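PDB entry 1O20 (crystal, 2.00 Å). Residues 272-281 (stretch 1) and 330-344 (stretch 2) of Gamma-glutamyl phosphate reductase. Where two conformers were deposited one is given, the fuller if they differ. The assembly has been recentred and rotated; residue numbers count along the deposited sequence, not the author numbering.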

# COMPACT_ATOMS: atom_id res chain seq x y z
N LYS A 272 12.06 -4.09 -14.96
CA LYS A 272 13.41 -4.41 -15.38
C LYS A 272 13.66 -5.90 -15.41
O LYS A 272 13.23 -6.64 -14.50
CB LYS A 272 14.42 -3.79 -14.42
CG LYS A 272 14.31 -2.31 -14.23
CD LYS A 272 14.68 -1.46 -15.41
CE LYS A 272 13.72 -0.27 -15.55
NZ LYS A 272 13.87 0.84 -14.55
N LEU A 273 14.34 -6.35 -16.46
CA LEU A 273 14.68 -7.75 -16.60
C LEU A 273 16.18 -7.90 -16.73
O LEU A 273 16.79 -7.36 -17.66
CB LEU A 273 13.99 -8.35 -17.83
CG LEU A 273 14.07 -9.87 -17.97
CD1 LEU A 273 13.23 -10.58 -16.91
CD2 LEU A 273 13.59 -10.25 -19.37
N LEU A 274 16.76 -8.68 -15.84
CA LEU A 274 18.19 -8.99 -15.90
C LEU A 274 18.33 -10.43 -16.34
O LEU A 274 17.62 -11.31 -15.82
CB LEU A 274 18.84 -8.81 -14.52
CG LEU A 274 18.60 -7.48 -13.81
CD1 LEU A 274 19.36 -7.39 -12.43
CD2 LEU A 274 18.99 -6.35 -14.65
N VAL A 275 19.26 -10.69 -17.26
CA VAL A 275 19.35 -12.02 -17.89
C VAL A 275 20.79 -12.50 -17.90
O VAL A 275 21.65 -11.78 -18.40
CB VAL A 275 18.86 -11.99 -19.37
CG1 VAL A 275 19.00 -13.35 -20.01
CG2 VAL A 275 17.41 -11.56 -19.43
N HIS A 276 21.02 -13.72 -17.39
CA HIS A 276 22.35 -14.34 -17.33
C HIS A 276 22.90 -14.51 -18.73
O HIS A 276 22.21 -15.01 -19.63
CB HIS A 276 22.26 -15.72 -16.64
CG HIS A 276 23.57 -16.29 -16.17
ND1 HIS A 276 24.54 -16.77 -17.03
CD2 HIS A 276 24.04 -16.50 -14.92
CE1 HIS A 276 25.55 -17.24 -16.31
NE2 HIS A 276 25.27 -17.09 -15.03
N GLU A 277 24.15 -14.09 -18.92
CA GLU A 277 24.81 -14.14 -20.21
C GLU A 277 24.81 -15.51 -20.88
O GLU A 277 24.69 -15.59 -22.10
CB GLU A 277 26.23 -13.57 -20.13
CG GLU A 277 27.22 -14.38 -19.33
CD GLU A 277 28.64 -13.79 -19.41
OE1 GLU A 277 28.80 -12.66 -19.92
OE2 GLU A 277 29.59 -14.46 -18.94
N LYS A 278 24.87 -16.58 -20.09
CA LYS A 278 24.94 -17.95 -20.66
C LYS A 278 23.64 -18.44 -21.30
O LYS A 278 23.66 -19.35 -22.10
CB LYS A 278 25.50 -18.97 -19.66
CG LYS A 278 26.97 -18.72 -19.35
CD LYS A 278 27.53 -19.81 -18.40
CE LYS A 278 28.87 -19.42 -17.79
NZ LYS A 278 29.39 -20.54 -16.97
N ILE A 279 22.51 -17.80 -21.00
CA ILE A 279 21.25 -18.12 -21.65
C ILE A 279 20.73 -16.97 -22.50
O ILE A 279 19.71 -17.11 -23.12
CB ILE A 279 20.19 -18.48 -20.62
CG1 ILE A 279 20.03 -17.35 -19.60
CG2 ILE A 279 20.57 -19.81 -19.94
CD1 ILE A 279 18.75 -17.29 -18.96
N ALA A 280 21.42 -15.85 -22.52
CA ALA A 280 20.94 -14.66 -23.22
C ALA A 280 20.69 -14.87 -24.71
O ALA A 280 19.69 -14.36 -25.22
CB ALA A 280 21.91 -13.53 -23.05
N LYS A 281 21.60 -15.56 -25.40
CA LYS A 281 21.45 -15.81 -26.86
C LYS A 281 20.21 -16.61 -27.18
O LYS A 281 19.57 -16.34 -28.17
CB LYS A 281 22.66 -16.52 -27.45
CG LYS A 281 23.92 -15.68 -27.46
CD LYS A 281 24.96 -16.22 -28.40
CE LYS A 281 26.35 -15.60 -28.10
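Stretch 2, residues 330-344: IKVVKNVDEAIEHIK

The most unusual feature of this contact lies where the paired strands end: the imidazole of H276 caps the helix of its own stretch while one face of its ring is covered by backbone atoms of stretch 2, K334 O and N335 N. H276 ND1 accepts from K278 N at 3.1 Å (N-H...acceptor angle 163°), with H276 chi1 at -164° (t). H276 CE1 then lies 3.2 Å from K334 O, and H276 CD2 3.7 Å from N335 CA. H276 NE2 is also 3.2 Å from K334 O, but the angle is too poor for a hydrogen bond.

Before this point, I330 to V333 form a strand running parallel to 272-276. The axes approach to 4.6 Å and cross at -27°, and the register is one to one: L273 with I330, L274 with K331, V275 with V332 and H276 with V333, with CA-CA distances between 4.6 Å (L273-I330) and 5.2 Å (H276-V333). Four hydrogen bonds establish the parallel ladder. K331 N donates to L273 O (2.9 Å), V275 N to K331 O (2.9 Å), V333 N to V275 O (3.0 Å) and E277 N to V333 O (2.9 Å); the last has the smallest angle, 138°, and carries the hydrogen bonding one residue beyond strand 272-276, to E277. CA-H...O contacts accompany them, such as I330 CA to L273 O at 3.2 Å.

Side chains alternate between the two faces of the sheet. On the face of L273, V275, I330 and V332, V275 CG2 meets I330 CG2 at 4.2 Å; V332 reaches past the strand, its CG1 lying 3.7 Å from E277 CB and its CG2 4.1 Å from A280 CB.

The face of L274, K331, H276 and V333 receives the helix 336-344. After K334 and N335 the chain reverses, so that this helix runs at 162° to strand 272-276, nearly antiparallel, with 9.0 Å between axes. N335 caps its start, N335 OD1 accepting from E338 N at 3.0 Å, while K334 N donates to E338 OE1 at 2.8 Å. L274 fills the space between strand and helix and has the largest covered area, 119 Å² of the 683 Å² buried in total. Its CD1 packs 3.7 Å from I343 CG1 and 4.2 Å from A339 CB; its CD2 sits over the face of the H342 ring, 4.1 Å from the centroid and 28° off the normal.

At the exposed margin, a water donates to both E277 OE2 (2.6 Å) and K334 O (2.7 Å), bridging the stretches.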

# COMPACT_ATOMS: atom_id res chain seq x y z
N ILE A 330 15.89 -4.23 -20.40
CA ILE A 330 16.54 -5.52 -20.22
C ILE A 330 18.02 -5.27 -20.19
O ILE A 330 18.53 -4.52 -21.04
CB ILE A 330 16.19 -6.48 -21.40
CG1 ILE A 330 14.66 -6.68 -21.50
CG2 ILE A 330 16.92 -7.79 -21.25
CD1 ILE A 330 14.20 -7.67 -22.53
N LYS A 331 18.72 -5.87 -19.22
CA LYS A 331 20.19 -5.89 -19.19
C LYS A 331 20.75 -7.31 -19.09
O LYS A 331 20.26 -8.12 -18.30
CB LYS A 331 20.70 -5.10 -17.96
CG LYS A 331 22.21 -5.22 -17.74
CD LYS A 331 22.77 -3.92 -17.18
CE LYS A 331 24.26 -3.94 -16.88
NZ LYS A 331 24.59 -2.72 -16.03
N VAL A 332 21.82 -7.61 -19.81
CA VAL A 332 22.50 -8.90 -19.66
C VAL A 332 23.51 -8.70 -18.52
O VAL A 332 24.17 -7.67 -18.52
CB VAL A 332 23.29 -9.30 -20.93
CG1 VAL A 332 24.17 -10.56 -20.70
CG2 VAL A 332 22.35 -9.52 -22.10
N VAL A 333 23.59 -9.66 -17.60
CA VAL A 333 24.58 -9.66 -16.52
C VAL A 333 25.36 -10.98 -16.56
O VAL A 333 24.89 -11.96 -17.14
CB VAL A 333 23.93 -9.48 -15.15
CG1 VAL A 333 23.27 -8.14 -15.09
CG2 VAL A 333 22.93 -10.65 -14.83
N LYS A 334 26.55 -10.99 -15.97
CA LYS A 334 27.46 -12.13 -16.07
C LYS A 334 26.95 -13.31 -15.25
O LYS A 334 27.09 -14.47 -15.62
CB LYS A 334 28.84 -11.73 -15.55
CG LYS A 334 29.96 -12.70 -15.87
CD LYS A 334 31.16 -12.43 -14.98
CE LYS A 334 32.36 -13.29 -15.35
NZ LYS A 334 33.56 -12.75 -14.62
N ASN A 335 26.33 -12.99 -14.12
CA ASN A 335 25.97 -13.96 -13.11
C ASN A 335 25.12 -13.28 -12.00
O ASN A 335 24.90 -12.09 -12.07
CB ASN A 335 27.23 -14.64 -12.52
CG ASN A 335 28.23 -13.65 -11.93
OD1 ASN A 335 27.86 -12.58 -11.39
ND2 ASN A 335 29.52 -13.98 -12.05
N VAL A 336 24.69 -14.07 -11.00
CA VAL A 336 23.85 -13.61 -9.90
C VAL A 336 24.53 -12.52 -9.08
O VAL A 336 23.85 -11.67 -8.53
CB VAL A 336 23.38 -14.78 -8.98
CG1 VAL A 336 24.59 -15.49 -8.31
CG2 VAL A 336 22.42 -14.26 -7.86
N ASP A 337 25.87 -12.54 -9.01
CA ASP A 337 26.62 -11.49 -8.31
C ASP A 337 26.46 -10.12 -8.97
O ASP A 337 26.29 -9.12 -8.29
CB ASP A 337 28.13 -11.80 -8.23
CG ASP A 337 28.44 -12.90 -7.21
OD1 ASP A 337 29.63 -13.25 -7.06
OD2 ASP A 337 27.55 -13.47 -6.53
N GLU A 338 26.54 -10.08 -10.30
CA GLU A 338 26.32 -8.84 -11.01
C GLU A 338 24.83 -8.48 -10.96
O GLU A 338 24.48 -7.30 -10.97
CB GLU A 338 26.82 -8.91 -12.45
CG GLU A 338 27.15 -7.54 -13.02
CD GLU A 338 27.17 -7.52 -14.54
OE1 GLU A 338 27.63 -8.57 -15.13
OE2 GLU A 338 26.72 -6.48 -15.13
N ALA A 339 23.96 -9.48 -10.89
CA ALA A 339 22.52 -9.22 -10.80
C ALA A 339 22.25 -8.52 -9.51
O ALA A 339 21.61 -7.49 -9.48
CB ALA A 339 21.68 -10.51 -10.91
N ILE A 340 22.80 -9.06 -8.45
CA ILE A 340 22.74 -8.43 -7.13
C ILE A 340 23.30 -7.02 -7.09
O ILE A 340 22.63 -6.11 -6.58
CB ILE A 340 23.37 -9.34 -6.04
CG1 ILE A 340 22.49 -10.55 -5.83
CG2 ILE A 340 23.55 -8.55 -4.69
CD1 ILE A 340 23.12 -11.71 -5.00
N GLU A 341 24.47 -6.79 -7.65
CA GLU A 341 25.02 -5.44 -7.71
C GLU A 341 24.10 -4.49 -8.46
O GLU A 341 23.93 -3.35 -8.06
CB GLU A 341 26.43 -5.42 -8.30
CG GLU A 341 27.46 -6.08 -7.38
CD GLU A 341 27.63 -5.37 -6.05
OE1 GLU A 341 27.75 -4.12 -6.05
OE2 GLU A 341 27.67 -6.07 -5.02
N HIS A 342 23.50 -4.95 -9.55
CA HIS A 342 22.65 -4.06 -10.31
C HIS A 342 21.42 -3.71 -9.49
O HIS A 342 21.03 -2.54 -9.42
CB HIS A 342 22.27 -4.69 -11.66
CG HIS A 342 21.43 -3.79 -12.49
ND1 HIS A 342 21.96 -2.96 -13.44
CD2 HIS A 342 20.10 -3.56 -12.48
CE1 HIS A 342 20.99 -2.26 -14.00
NE2 HIS A 342 19.85 -2.62 -13.45
N ILE A 343 20.80 -4.70 -8.85
CA ILE A 343 19.59 -4.44 -8.09
C ILE A 343 19.91 -3.52 -6.90
O ILE A 343 19.12 -2.62 -6.60
CB ILE A 343 18.92 -5.77 -7.67
CG1 ILE A 343 18.43 -6.52 -8.92
CG2 ILE A 343 17.74 -5.56 -6.75
CD1 ILE A 343 18.06 -7.91 -8.63
N LYS A 344 21.06 -3.72 -6.24
CA LYS A 344 21.40 -2.87 -5.08
C LYS A 344 21.51 -1.40 -5.51
O LYS A 344 21.15 -0.51 -4.77
CB LYS A 344 22.69 -3.33 -4.40
CG LYS A 344 22.55 -4.66 -3.68
CD LYS A 344 23.71 -4.93 -2.72
CE LYS A 344 25.08 -4.70 -3.30
NZ LYS A 344 26.08 -5.65 -2.76
O HOH W 1 28.79 -16.01 -16.98